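Local structure of hypothetical protein PH1109 (Pyrococcus horikoshii, 2D59) at residues D14-L19 and R139-K144; T20-I25 and I78-L83; I40-L45 and E60-R65; P69-I74 and I98-K103; F107-Y112 and V128-M133. The protein is of unknown function but belongs to the CoA-binding domain family, with a Rossmann-like fold built on a parallel beta sheet. All blocks are in the same frame, centred on the assembly; numbering follows the deposited sequence.

Contact 1 of 5, residues D14-L19 and R139-K144; sequences DIREIL and RLLGEK
Helix-to-helix packing joins Arg16 and its neighbours on helix 12-21 to Leu140 and Leu141 in the C-terminal part of helix 133-141, a largely buried contact between the first and last helices of the chain. Leu140 drives its CD1 against CG2 of Ile15 at 3.4 Å, tighter than usual for two methyl groups, while its CD2 lies 3.5 Å from NH1 of Arg16. The Arg16 chain leaves the helix with CG anti to the backbone N (chi1 -175°), which sets CG 3.4 Å from CD2 of Leu141. Arg16 NE donates to Leu140 O over 3.0 Å, nearly straight at 165°; the oxygen lies in the guanidinium plane, although the donor stands above the carbonyl plane. NH1 adds a weak second bond to the same oxygen, and NH2 is salt-bridged to Glu13. Leu19 CB meets Leu141 CD1 at 3.9 Å. A side-chain donor thus takes up a carbonyl near the C terminus of the final helix, packed beside the N-terminal helix of a Rossmann-like alpha/beta fold.

Contact 2 of 5, residues T20-I25 and I78-L83; sequences TRYKKI and IEVVDL
Parallel strand pairing at the heart of the Rossmann-like sheet sets Ile25 beside Val80, joining strand 24-28 to strand 80-83. Lys24 O takes two backbone donors at 3.0 Å, Val80 N nearly on the carbonyl axis and Glu79 N tilted off the carbonyl plane; Ile25 CA offers its hydrogen to Val80 O. The Glu79 side chain reaches back to the other segment, extended beyond CG (chi2 169°). Glu79 OE1 accepts from Lys24 N at 3.0 Å, on the anti side of the carboxylate and 26° out of its plane, and more weakly from Lys23 N. The Tyr22 ring presents its edge to this group, with Tyr22 CD1 3.5 Å from Glu79 CD and the ring plane 81° from the carboxylate. Nearer the backbone, Tyr22 CB packs on Val80 CG2, also at 3.5 Å. One good and one weak amide bond to OE1 are consistent with Glu79 bracing the turn from helix 12-21 into the strand, and these N-H groups would be expected to stabilise its negative charge.

Contact 3 of 5, residues I40-L45 and E60-R65; sequences IVMKYL and EEVLGR
Met42, on helix 37-47, is the first residue along 40-45 to make a substantial contact with the hairpin at 60-65. Its CG stands anti to the backbone N (chi1 -176°), and the chain runs on extended toward the hairpin. Met42 CG touches Leu63 CD1 at 3.8 Å, the two side chains lying antiparallel alongside one another. Met42 SD is 4.1 Å from both Val62 CG1 and Leu63 CD1. Met42 CE touches both Val62 O and Arg65 CG, each at 3.6 Å. Lys43 follows: Leu63 CD1 sits 3.7 Å from Lys43 N and 4.1 Å from Lys43 CB, while the rest of the lysine extends away. One leucine methyl therefore rests against the helix surface between two consecutive residues. No hydrogen bond crosses the contact; within the turn Val62 and Arg65 exchange two backbone bonds, Val62 N to Arg65 O and Arg65 N to Val62 O. Arg65 applies only its aliphatic base to Met42, and its NE is engaged by Val52 O of strand 51-55. Val52 and Pro54 of that strand, with Leu27 of strand 24-28, also touch Met42. The arrangement is a two-residue beta hairpin with a type I' turn, Leu63 and Gly64 at its tip, packed by apolar contacts against a helix of the Rossmann-like fold.

Contact 4 of 5, residues P69-I74 and I98-K103; sequences PSVLDI and IKKGAK
The backbones come nearest at Leu72 and Lys100, CA to CA 5.7 Å, where residues 71-73, with helical backbone angles in the loop before strand 80-83, meet the C-terminal end of helix 87-100. That helix closes in a Schellman motif, Gly101 taking positive phi, while the loop enters 71-73 through an ST turn in which Ser70 OG accepts from Leu72 N. Leu72 lays its two methyls on the last helical turn: Leu72 CD2 is 3.4 Å from Lys100 N and 3.6 Å from Lys99 CB, and CD1 also approaches the latter. Lys100 provides most of the helix side of the contact. Lys100 CG, anti to the backbone N (chi1 -178°), passes Val71 CG1 at 4.0 Å, and a bend at chi2 (64°) places Lys100 CD 4.0 Å from Val71 O. Val71 is anchored in turn by its backbone N, which donates to Gln96 on the same helix. Ile74 also packs on Tyr53 and Val55 of strand 51-55, so the contact ties the edge of the parallel sheet to helix 87-100. Lys100 NZ, which also bonds Asp76 O, donates a hydrogen bond to Ile74 O at 2.6 Å, tilted 29° from the carbonyl plane.

Contact 5 of 5, residues F107-Y112 and V128-M133; sequences FQYNTY and VANRCM
Phe107 and Ala129 pair as neighbours in the parallel sheet; beyond each strand the chain turns into a loop, a type II turn from Gln108 to Thr111 in one, and the two loops pack together. Phe107 N donates to Val128 O at 2.8 Å, and Phe107 O accepts from Asn130 N. The Ala129 methyl is a small bump set against the CD2-CE2 side of Tyr112, 3.3 Å from Tyr112 CD2, and against Phe107 CB. Tyr112 CG stands anti to the backbone N (chi1 -163°), on the side of Ala129, and CD2 also lies over one face of the Phe107 ring. Further along, the broad Tyr109 ring lies across the backbone of 130-132: Asn130 CG is at its edge, the amide turned 88° to the ring, Arg131 C sits over a face, and Tyr109 CE2 packs on Cys132 CB at 3.7 Å. Waters bridge the loops, one joining Gln108 O, Tyr112 N and Asn130 OD1. The loops follow strands 104-107 and 126-129 and lead into helices 114-122 and 133-141; Gln108 NE2 reaches Asp82 of strand 80-83.

Overall arrangement
From the N terminus, helix 12-21 opens contact 1, whose loop closes only at the C-terminal helix and encloses the other four. Contact 2 begins on the same helix and closes at 78-83, drawing two central strands together; contact 3 is nested within it and sets helix 37-47 against the 61-66 hairpin. Contact 4 crosses contact 2: it starts before strand 80-83 and ends after helix 87-100, where Lys103 N probably bonds Glu79 O. Contact 5 follows in series, joining the last two strands, and Leu83 of contact 2 packs on its Phe107. Met133 of contact 5 packs on Leu19 of contact 1 and Leu45 of contact 3, bringing the terminal helices and helix 37-47 together beside the sheet.

Contact 1 of 5, residues D14-L19 and R139-K144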
# COMPACT_ATOMS: atom_id res chain seq x y z
N ASP A 14 9.32 13.20 4.50
CA ASP A 14 7.90 12.85 4.62
C ASP A 14 7.70 11.36 4.47
O ASP A 14 6.98 10.73 5.25
CB ASP A 14 7.07 13.56 3.54
CG ASP A 14 7.08 15.07 3.68
OD1 ASP A 14 6.98 15.57 4.82
OD2 ASP A 14 7.16 15.76 2.65
N ILE A 15 8.33 10.78 3.45
CA ILE A 15 8.20 9.35 3.20
C ILE A 15 8.76 8.55 4.36
O ILE A 15 8.16 7.57 4.81
CB ILE A 15 8.90 8.93 1.88
CG1 ILE A 15 8.12 9.49 0.69
CG2 ILE A 15 8.94 7.42 1.73
CD1 ILE A 15 7.85 10.96 0.77
N ARG A 16 9.92 8.97 4.84
CA ARG A 16 10.56 8.29 5.96
C ARG A 16 9.64 8.31 7.18
O ARG A 16 9.56 7.34 7.94
CB ARG A 16 11.89 8.98 6.29
CG ARG A 16 12.69 8.28 7.36
CD ARG A 16 14.03 8.97 7.60
NE ARG A 16 14.99 8.77 6.52
CZ ARG A 16 15.47 9.74 5.74
NH1 ARG A 16 16.34 9.45 4.78
NH2 ARG A 16 15.07 10.99 5.91
N GLU A 17 8.94 9.43 7.37
CA GLU A 17 8.01 9.58 8.49
C GLU A 17 6.81 8.64 8.32
O GLU A 17 6.37 8.00 9.28
CB GLU A 17 7.52 11.03 8.57
CG GLU A 17 6.38 11.26 9.55
CD GLU A 17 6.79 11.06 11.00
OE1 GLU A 17 5.91 11.18 11.88
OE2 GLU A 17 7.98 10.79 11.26
N ILE A 18 6.30 8.56 7.10
CA ILE A 18 5.17 7.69 6.80
C ILE A 18 5.53 6.24 7.10
O ILE A 18 4.73 5.49 7.66
CB ILE A 18 4.75 7.81 5.32
CG1 ILE A 18 4.11 9.17 5.08
CG2 ILE A 18 3.77 6.72 4.95
CD1 ILE A 18 2.86 9.41 5.92
N LEU A 19 6.73 5.84 6.69
CA LEU A 19 7.20 4.47 6.89
C LEU A 19 7.49 4.19 8.36
O LEU A 19 7.53 3.04 8.79
CB LEU A 19 8.47 4.23 6.06
CG LEU A 19 8.33 4.20 4.54
CD1 LEU A 19 9.72 4.17 3.90
CD2 LEU A 19 7.53 2.98 4.12
N ARG A 139 16.18 2.54 0.82
CA ARG A 139 17.01 3.72 0.62
C ARG A 139 16.90 4.80 1.70
O ARG A 139 17.84 5.56 1.91
CB ARG A 139 16.74 4.34 -0.76
CG ARG A 139 15.48 5.16 -0.85
CD ARG A 139 15.26 5.69 -2.27
NE ARG A 139 14.13 6.61 -2.31
CZ ARG A 139 14.18 7.88 -1.93
NH1 ARG A 139 13.09 8.64 -1.99
NH2 ARG A 139 15.33 8.40 -1.52
N LEU A 140 15.76 4.86 2.38
CA LEU A 140 15.57 5.88 3.41
C LEU A 140 15.84 5.42 4.83
O LEU A 140 16.24 6.22 5.68
CB LEU A 140 14.15 6.45 3.32
CG LEU A 140 13.79 7.16 2.01
CD1 LEU A 140 12.31 7.49 2.00
CD2 LEU A 140 14.63 8.42 1.87
N LEU A 141 15.61 4.14 5.11
CA LEU A 141 15.82 3.61 6.45
C LEU A 141 16.81 2.45 6.52
O LEU A 141 17.22 2.04 7.61
CB LEU A 141 14.47 3.17 7.03
CG LEU A 141 13.41 4.26 7.21
CD1 LEU A 141 12.05 3.63 7.52
CD2 LEU A 141 13.83 5.20 8.34
N GLY A 142 17.20 1.94 5.36
CA GLY A 142 18.14 0.83 5.31
C GLY A 142 19.59 1.25 5.47
O GLY A 142 19.88 2.44 5.63
N GLU A 143 20.49 0.28 5.42
CA GLU A 143 21.92 0.54 5.57
C GLU A 143 22.62 0.81 4.24
O GLU A 143 21.99 0.74 3.18
CB GLU A 143 22.59 -0.63 6.29
CG GLU A 143 22.09 -0.86 7.70
CD GLU A 143 22.65 -2.12 8.33
OE1 GLU A 143 23.89 -2.27 8.36
OE2 GLU A 143 21.85 -2.95 8.81
N LYS A 144 23.91 1.11 4.31
CA LYS A 144 24.76 1.39 3.15
C LYS A 144 24.16 0.94 1.82
O LYS A 144 23.94 1.80 0.95
CB LYS A 144 26.13 0.74 3.34
CG LYS A 144 26.90 1.22 4.56
CD LYS A 144 27.38 2.65 4.39
CE LYS A 144 28.40 2.78 3.27
NZ LYS A 144 28.88 4.18 3.12
OXT LYS A 144 23.94 -0.28 1.67

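Contact 2 of 5, residues T20-I25 and I78-L83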
# COMPACT_ATOMS: atom_id res chain seq x y z
N THR A 20 7.71 5.25 9.12
CA THR A 20 8.03 5.09 10.53
C THR A 20 6.80 5.09 11.43
O THR A 20 6.69 4.27 12.33
CB THR A 20 8.99 6.21 10.99
OG1 THR A 20 10.20 6.14 10.22
CG2 THR A 20 9.32 6.06 12.46
N ARG A 21 5.87 6.00 11.16
CA ARG A 21 4.67 6.11 11.99
C ARG A 21 3.55 5.13 11.69
O ARG A 21 2.82 4.73 12.60
CB ARG A 21 4.13 7.54 11.92
CG ARG A 21 5.12 8.58 12.43
CD ARG A 21 5.51 8.30 13.88
NE ARG A 21 6.44 9.30 14.41
CZ ARG A 21 7.67 9.51 13.94
NH1 ARG A 21 8.13 8.79 12.93
NH2 ARG A 21 8.44 10.44 14.49
N TYR A 22 3.41 4.72 10.43
CA TYR A 22 2.35 3.79 10.06
C TYR A 22 2.88 2.38 9.80
O TYR A 22 3.62 2.15 8.85
CB TYR A 22 1.61 4.31 8.83
CG TYR A 22 1.03 5.69 9.03
CD1 TYR A 22 0.09 5.94 10.03
CD2 TYR A 22 1.42 6.76 8.22
CE1 TYR A 22 -0.44 7.22 10.22
CE2 TYR A 22 0.90 8.04 8.40
CZ TYR A 22 -0.03 8.26 9.41
OH TYR A 22 -0.55 9.52 9.59
N LYS A 23 2.48 1.45 10.66
CA LYS A 23 2.90 0.06 10.55
C LYS A 23 1.76 -0.86 10.12
O LYS A 23 2.00 -2.03 9.83
CB LYS A 23 3.47 -0.44 11.89
CG LYS A 23 4.65 0.36 12.40
CD LYS A 23 5.81 0.33 11.42
CE LYS A 23 6.99 1.13 11.94
NZ LYS A 23 8.13 1.15 10.97
N LYS A 24 0.54 -0.34 10.09
CA LYS A 24 -0.63 -1.12 9.70
C LYS A 24 -0.87 -0.97 8.21
O LYS A 24 -1.43 0.03 7.75
CB LYS A 24 -1.87 -0.64 10.48
CG LYS A 24 -1.64 -0.48 11.97
CD LYS A 24 -1.38 -1.81 12.66
CE LYS A 24 -2.64 -2.66 12.72
NZ LYS A 24 -2.42 -3.91 13.50
N ILE A 25 -0.45 -1.97 7.44
CA ILE A 25 -0.57 -1.93 5.99
C ILE A 25 -1.56 -2.92 5.38
O ILE A 25 -1.53 -4.11 5.69
CB ILE A 25 0.78 -2.21 5.28
CG1 ILE A 25 1.92 -1.47 5.98
CG2 ILE A 25 0.70 -1.79 3.81
CD1 ILE A 25 2.46 -2.23 7.14
N ILE A 78 -6.38 -0.01 9.69
CA ILE A 78 -5.43 0.10 8.59
C ILE A 78 -5.03 1.56 8.43
O ILE A 78 -5.88 2.44 8.43
CB ILE A 78 -6.05 -0.40 7.27
CG1 ILE A 78 -6.28 -1.90 7.37
CG2 ILE A 78 -5.14 -0.09 6.10
CD1 ILE A 78 -5.01 -2.70 7.62
N GLU A 79 -3.73 1.80 8.30
CA GLU A 79 -3.23 3.16 8.15
C GLU A 79 -2.79 3.44 6.71
O GLU A 79 -3.05 4.51 6.17
CB GLU A 79 -2.07 3.39 9.12
CG GLU A 79 -2.44 3.07 10.56
CD GLU A 79 -1.24 3.03 11.49
OE1 GLU A 79 -0.26 2.34 11.16
OE2 GLU A 79 -1.29 3.68 12.55
N VAL A 80 -2.13 2.46 6.10
CA VAL A 80 -1.66 2.60 4.73
C VAL A 80 -2.25 1.55 3.79
O VAL A 80 -2.22 0.35 4.08
CB VAL A 80 -0.11 2.48 4.65
CG1 VAL A 80 0.36 2.68 3.20
CG2 VAL A 80 0.55 3.51 5.56
N VAL A 81 -2.79 2.01 2.67
CA VAL A 81 -3.33 1.11 1.67
C VAL A 81 -2.34 1.11 0.51
O VAL A 81 -2.25 2.07 -0.26
CB VAL A 81 -4.72 1.57 1.18
CG1 VAL A 81 -5.23 0.62 0.11
CG2 VAL A 81 -5.69 1.60 2.35
N ASP A 82 -1.58 0.03 0.42
CA ASP A 82 -0.53 -0.15 -0.58
C ASP A 82 -1.10 -0.85 -1.81
O ASP A 82 -1.38 -2.05 -1.77
CB ASP A 82 0.59 -0.97 0.06
CG ASP A 82 1.86 -0.97 -0.74
OD1 ASP A 82 2.09 -0.02 -1.51
OD2 ASP A 82 2.65 -1.92 -0.57
N LEU A 83 -1.26 -0.11 -2.90
CA LEU A 83 -1.86 -0.64 -4.12
C LEU A 83 -0.94 -1.23 -5.19
O LEU A 83 -0.01 -0.59 -5.66
CB LEU A 83 -2.70 0.46 -4.79
CG LEU A 83 -3.80 1.13 -3.97
CD1 LEU A 83 -4.25 2.39 -4.70
CD2 LEU A 83 -4.96 0.17 -3.74

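Contact 3 of 5, residues I40-L45 and E60-R65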
# COMPACT_ATOMS: atom_id res chain seq x y z
N ILE A 40 7.03 -9.79 -3.43
CA ILE A 40 8.36 -9.33 -3.06
C ILE A 40 8.30 -8.25 -1.98
O ILE A 40 8.99 -8.33 -0.95
CB ILE A 40 9.08 -8.75 -4.29
CG1 ILE A 40 9.27 -9.85 -5.34
CG2 ILE A 40 10.43 -8.15 -3.89
CD1 ILE A 40 9.77 -9.35 -6.67
N VAL A 41 7.46 -7.24 -2.20
CA VAL A 41 7.32 -6.14 -1.25
C VAL A 41 6.68 -6.60 0.07
O VAL A 41 7.13 -6.23 1.15
CB VAL A 41 6.49 -4.99 -1.85
CG1 VAL A 41 6.30 -3.88 -0.83
CG2 VAL A 41 7.19 -4.45 -3.10
N MET A 42 5.63 -7.41 -0.01
CA MET A 42 5.00 -7.87 1.22
C MET A 42 5.99 -8.67 2.07
O MET A 42 6.06 -8.49 3.29
CB MET A 42 3.78 -8.74 0.92
CG MET A 42 3.04 -9.17 2.18
SD MET A 42 1.46 -9.95 1.79
CE MET A 42 1.04 -10.66 3.39
N LYS A 43 6.75 -9.55 1.43
CA LYS A 43 7.72 -10.36 2.15
C LYS A 43 8.70 -9.46 2.89
O LYS A 43 9.01 -9.68 4.06
CB LYS A 43 8.47 -11.27 1.17
CG LYS A 43 9.46 -12.22 1.83
CD LYS A 43 10.12 -13.11 0.79
CE LYS A 43 11.16 -14.02 1.41
NZ LYS A 43 11.81 -14.88 0.39
N TYR A 44 9.18 -8.42 2.20
CA TYR A 44 10.12 -7.47 2.77
C TYR A 44 9.51 -6.74 3.96
O TYR A 44 10.15 -6.59 5.01
CB TYR A 44 10.56 -6.47 1.70
CG TYR A 44 11.51 -5.40 2.19
CD1 TYR A 44 11.03 -4.25 2.81
CD2 TYR A 44 12.89 -5.55 2.04
CE1 TYR A 44 11.91 -3.27 3.28
CE2 TYR A 44 13.77 -4.58 2.51
CZ TYR A 44 13.27 -3.44 3.13
OH TYR A 44 14.15 -2.49 3.61
N LEU A 45 8.27 -6.29 3.81
CA LEU A 45 7.59 -5.57 4.89
C LEU A 45 7.41 -6.46 6.12
O LEU A 45 7.61 -6.01 7.24
CB LEU A 45 6.23 -5.05 4.41
CG LEU A 45 6.29 -3.98 3.31
CD1 LEU A 45 4.89 -3.66 2.83
CD2 LEU A 45 6.97 -2.73 3.86
N GLU A 60 -6.98 -16.63 -0.29
CA GLU A 60 -7.45 -16.70 1.08
C GLU A 60 -6.29 -16.55 2.06
O GLU A 60 -6.48 -16.24 3.23
CB GLU A 60 -8.18 -18.02 1.32
CG GLU A 60 -9.02 -18.06 2.58
CD GLU A 60 -9.86 -19.32 2.69
OE1 GLU A 60 -10.67 -19.41 3.63
OE2 GLU A 60 -9.72 -20.21 1.82
N GLU A 61 -5.08 -16.78 1.56
CA GLU A 61 -3.88 -16.68 2.39
C GLU A 61 -2.65 -16.38 1.54
O GLU A 61 -2.42 -17.00 0.50
CB GLU A 61 -3.67 -17.98 3.16
CG GLU A 61 -2.46 -17.99 4.08
CD GLU A 61 -2.34 -19.27 4.87
OE1 GLU A 61 -1.38 -19.40 5.66
OE2 GLU A 61 -3.21 -20.15 4.71
N VAL A 62 -1.84 -15.42 1.99
CA VAL A 62 -0.63 -15.05 1.28
C VAL A 62 0.49 -14.86 2.30
O VAL A 62 0.33 -14.14 3.27
CB VAL A 62 -0.82 -13.74 0.47
CG1 VAL A 62 0.48 -13.34 -0.20
CG2 VAL A 62 -1.90 -13.94 -0.59
N LEU A 63 1.61 -15.54 2.07
CA LEU A 63 2.76 -15.46 2.95
C LEU A 63 2.42 -15.67 4.43
O LEU A 63 2.91 -14.95 5.30
CB LEU A 63 3.47 -14.11 2.74
CG LEU A 63 4.10 -13.98 1.35
CD1 LEU A 63 4.53 -12.54 1.08
CD2 LEU A 63 5.28 -14.93 1.25
N GLY A 64 1.57 -16.66 4.70
CA GLY A 64 1.18 -16.96 6.07
C GLY A 64 0.22 -15.98 6.69
O GLY A 64 -0.05 -16.05 7.89
N ARG A 65 -0.32 -15.06 5.89
CA ARG A 65 -1.25 -14.06 6.39
C ARG A 65 -2.64 -14.26 5.78
O ARG A 65 -2.76 -14.56 4.59
CB ARG A 65 -0.74 -12.66 6.03
CG ARG A 65 0.63 -12.33 6.60
CD ARG A 65 0.58 -12.12 8.11
NE ARG A 65 -0.22 -10.95 8.46
CZ ARG A 65 -0.61 -10.64 9.69
NH1 ARG A 65 -0.27 -11.42 10.71
NH2 ARG A 65 -1.35 -9.56 9.91

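Contact 4 of 5, residues P69-I74 and I98-K103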
# COMPACT_ATOMS: atom_id res chain seq x y z
N PRO A 69 -10.91 -10.28 0.83
CA PRO A 69 -11.38 -9.87 -0.50
C PRO A 69 -11.55 -8.36 -0.64
O PRO A 69 -11.61 -7.83 -1.75
CB PRO A 69 -12.70 -10.63 -0.64
CG PRO A 69 -13.21 -10.63 0.76
CD PRO A 69 -11.97 -10.97 1.57
N SER A 70 -11.63 -7.67 0.50
CA SER A 70 -11.79 -6.22 0.52
C SER A 70 -11.08 -5.60 1.72
O SER A 70 -10.90 -6.25 2.75
CB SER A 70 -13.28 -5.86 0.57
OG SER A 70 -13.46 -4.51 0.94
N VAL A 71 -10.69 -4.34 1.58
CA VAL A 71 -10.01 -3.63 2.66
C VAL A 71 -10.90 -3.49 3.89
O VAL A 71 -10.43 -3.57 5.02
CB VAL A 71 -9.56 -2.22 2.21
CG1 VAL A 71 -8.99 -1.46 3.39
CG2 VAL A 71 -8.53 -2.33 1.10
N LEU A 72 -12.19 -3.28 3.65
CA LEU A 72 -13.15 -3.12 4.74
C LEU A 72 -13.37 -4.40 5.55
O LEU A 72 -13.84 -4.34 6.69
CB LEU A 72 -14.49 -2.62 4.19
CG LEU A 72 -14.51 -1.19 3.66
CD1 LEU A 72 -15.89 -0.85 3.12
CD2 LEU A 72 -14.13 -0.23 4.78
N ASP A 73 -13.03 -5.55 4.97
CA ASP A 73 -13.20 -6.82 5.66
C ASP A 73 -12.14 -7.05 6.73
O ASP A 73 -12.31 -7.89 7.61
CB ASP A 73 -13.16 -7.98 4.66
CG ASP A 73 -14.33 -7.96 3.69
OD1 ASP A 73 -15.47 -7.78 4.15
OD2 ASP A 73 -14.10 -8.13 2.48
N ILE A 74 -11.05 -6.30 6.65
CA ILE A 74 -9.97 -6.43 7.62
C ILE A 74 -10.45 -5.95 8.99
O ILE A 74 -10.92 -4.82 9.13
CB ILE A 74 -8.75 -5.59 7.20
CG1 ILE A 74 -8.24 -6.09 5.85
CG2 ILE A 74 -7.66 -5.68 8.25
CD1 ILE A 74 -7.18 -5.21 5.22
N ILE A 98 -11.09 4.86 2.06
CA ILE A 98 -11.77 6.02 2.62
C ILE A 98 -12.70 5.57 3.72
O ILE A 98 -12.71 6.13 4.81
CB ILE A 98 -12.62 6.76 1.56
CG1 ILE A 98 -11.72 7.24 0.43
CG2 ILE A 98 -13.32 7.96 2.18
CD1 ILE A 98 -10.60 8.13 0.90
N LYS A 99 -13.52 4.56 3.43
CA LYS A 99 -14.47 4.03 4.40
C LYS A 99 -13.75 3.43 5.60
O LYS A 99 -14.21 3.54 6.73
CB LYS A 99 -15.36 2.97 3.75
CG LYS A 99 -16.37 3.51 2.74
CD LYS A 99 -17.21 4.63 3.34
CE LYS A 99 -18.52 4.80 2.59
NZ LYS A 99 -19.43 3.64 2.80
N LYS A 100 -12.61 2.79 5.34
CA LYS A 100 -11.82 2.15 6.39
C LYS A 100 -11.15 3.19 7.29
O LYS A 100 -10.73 2.88 8.40
CB LYS A 100 -10.76 1.24 5.76
CG LYS A 100 -9.90 0.48 6.75
CD LYS A 100 -10.72 -0.51 7.56
CE LYS A 100 -9.84 -1.29 8.52
NZ LYS A 100 -10.61 -2.26 9.34
N GLY A 101 -11.04 4.42 6.79
CA GLY A 101 -10.42 5.47 7.57
C GLY A 101 -8.91 5.45 7.50
O GLY A 101 -8.23 5.88 8.44
N ALA A 102 -8.37 4.96 6.39
CA ALA A 102 -6.93 4.89 6.21
C ALA A 102 -6.34 6.29 6.26
O ALA A 102 -7.06 7.28 6.10
CB ALA A 102 -6.60 4.23 4.87
N LYS A 103 -5.04 6.38 6.49
CA LYS A 103 -4.35 7.67 6.57
C LYS A 103 -3.54 7.96 5.31
O LYS A 103 -3.30 9.11 4.97
CB LYS A 103 -3.40 7.68 7.77
CG LYS A 103 -4.07 7.50 9.12
CD LYS A 103 -4.91 8.71 9.49
CE LYS A 103 -5.47 8.57 10.90
NZ LYS A 103 -6.30 9.75 11.29

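Contact 5 of 5, residues F107-Y112 and V128-M133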
# COMPACT_ATOMS: atom_id res chain seq x y z
N PHE A 107 0.31 4.45 -4.07
CA PHE A 107 0.25 3.92 -5.43
C PHE A 107 1.62 3.39 -5.84
O PHE A 107 2.57 4.16 -6.00
CB PHE A 107 -0.18 5.01 -6.41
CG PHE A 107 -1.62 5.42 -6.29
CD1 PHE A 107 -2.61 4.77 -7.02
CD2 PHE A 107 -1.99 6.47 -5.45
CE1 PHE A 107 -3.95 5.17 -6.92
CE2 PHE A 107 -3.32 6.87 -5.34
CZ PHE A 107 -4.30 6.22 -6.08
N GLN A 108 1.73 2.08 -6.00
CA GLN A 108 2.99 1.47 -6.41
C GLN A 108 3.19 1.79 -7.90
O GLN A 108 2.31 2.36 -8.54
CB GLN A 108 2.94 -0.04 -6.19
CG GLN A 108 2.92 -0.48 -4.73
CD GLN A 108 4.30 -0.58 -4.11
OE1 GLN A 108 5.25 -1.02 -4.75
NE2 GLN A 108 4.41 -0.19 -2.84
N TYR A 109 4.34 1.41 -8.44
CA TYR A 109 4.63 1.67 -9.85
C TYR A 109 3.55 1.19 -10.81
O TYR A 109 3.02 0.09 -10.67
CB TYR A 109 5.98 1.04 -10.22
CG TYR A 109 7.16 1.63 -9.49
CD1 TYR A 109 7.40 3.01 -9.52
CD2 TYR A 109 8.04 0.82 -8.77
CE1 TYR A 109 8.49 3.56 -8.85
CE2 TYR A 109 9.14 1.37 -8.10
CZ TYR A 109 9.36 2.74 -8.15
OH TYR A 109 10.44 3.30 -7.51
N ASN A 110 3.23 2.04 -11.78
CA ASN A 110 2.24 1.74 -12.81
C ASN A 110 0.83 1.41 -12.30
O ASN A 110 0.16 0.55 -12.86
CB ASN A 110 2.74 0.59 -13.69
CG ASN A 110 4.09 0.87 -14.31
OD1 ASN A 110 5.09 1.03 -13.60
ND2 ASN A 110 4.14 0.95 -15.63
N THR A 111 0.40 2.10 -11.25
CA THR A 111 -0.94 1.86 -10.70
C THR A 111 -1.71 3.17 -10.52
O THR A 111 -2.90 3.17 -10.23
CB THR A 111 -0.87 1.20 -9.31
OG1 THR A 111 -0.41 2.15 -8.34
CG2 THR A 111 0.07 0.01 -9.32
N TYR A 112 -1.03 4.30 -10.71
CA TYR A 112 -1.66 5.59 -10.50
C TYR A 112 -2.81 5.98 -11.43
O TYR A 112 -2.72 5.84 -12.65
CB TYR A 112 -0.59 6.69 -10.51
CG TYR A 112 -1.07 7.99 -9.92
CD1 TYR A 112 -1.58 9.01 -10.73
CD2 TYR A 112 -1.03 8.20 -8.55
CE1 TYR A 112 -2.03 10.21 -10.18
CE2 TYR A 112 -1.48 9.39 -7.98
CZ TYR A 112 -1.97 10.39 -8.81
OH TYR A 112 -2.40 11.57 -8.24
N VAL A 128 0.92 8.95 -1.69
CA VAL A 128 2.28 8.61 -2.07
C VAL A 128 2.05 7.97 -3.42
O VAL A 128 1.17 7.11 -3.56
CB VAL A 128 2.93 7.60 -1.10
CG1 VAL A 128 4.33 7.22 -1.59
CG2 VAL A 128 3.02 8.20 0.30
N ALA A 129 2.80 8.39 -4.44
CA ALA A 129 2.57 7.83 -5.76
C ALA A 129 3.80 7.60 -6.60
O ALA A 129 4.73 8.42 -6.65
CB ALA A 129 1.58 8.72 -6.52
N ASN A 130 3.79 6.46 -7.28
CA ASN A 130 4.87 6.02 -8.15
C ASN A 130 6.17 5.83 -7.38
O ASN A 130 7.22 6.34 -7.77
CB ASN A 130 5.06 6.99 -9.31
CG ASN A 130 5.56 6.29 -10.56
OD1 ASN A 130 5.03 5.24 -10.94
ND2 ASN A 130 6.57 6.86 -11.20
N ARG A 131 6.06 5.11 -6.27
CA ARG A 131 7.19 4.76 -5.41
C ARG A 131 6.87 3.35 -4.94
O ARG A 131 5.73 2.91 -5.04
CB ARG A 131 7.27 5.67 -4.18
CG ARG A 131 7.40 7.16 -4.43
CD ARG A 131 7.68 7.85 -3.10
NE ARG A 131 7.52 9.30 -3.15
CZ ARG A 131 8.51 10.17 -3.01
NH1 ARG A 131 9.75 9.74 -2.83
NH2 ARG A 131 8.26 11.47 -3.05
N CYS A 132 7.87 2.65 -4.43
CA CYS A 132 7.68 1.31 -3.92
C CYS A 132 7.99 1.32 -2.42
O CYS A 132 9.02 1.84 -2.01
CB CYS A 132 8.61 0.33 -4.63
SG CYS A 132 8.59 -1.33 -3.92
N MET A 133 7.10 0.76 -1.60
CA MET A 133 7.33 0.76 -0.16
C MET A 133 8.66 0.12 0.22
O MET A 133 9.34 0.59 1.13
CB MET A 133 6.18 0.06 0.58
CG MET A 133 4.89 0.88 0.62
SD MET A 133 3.74 0.31 1.90
CE MET A 133 4.47 1.09 3.38
O HOH W 1 1.97 4.88 -10.39
O HOH W 2 10.40 3.77 -4.69
O HOH W 3 9.91 6.70 -7.41
O HOH W 4 4.12 4.23 -13.34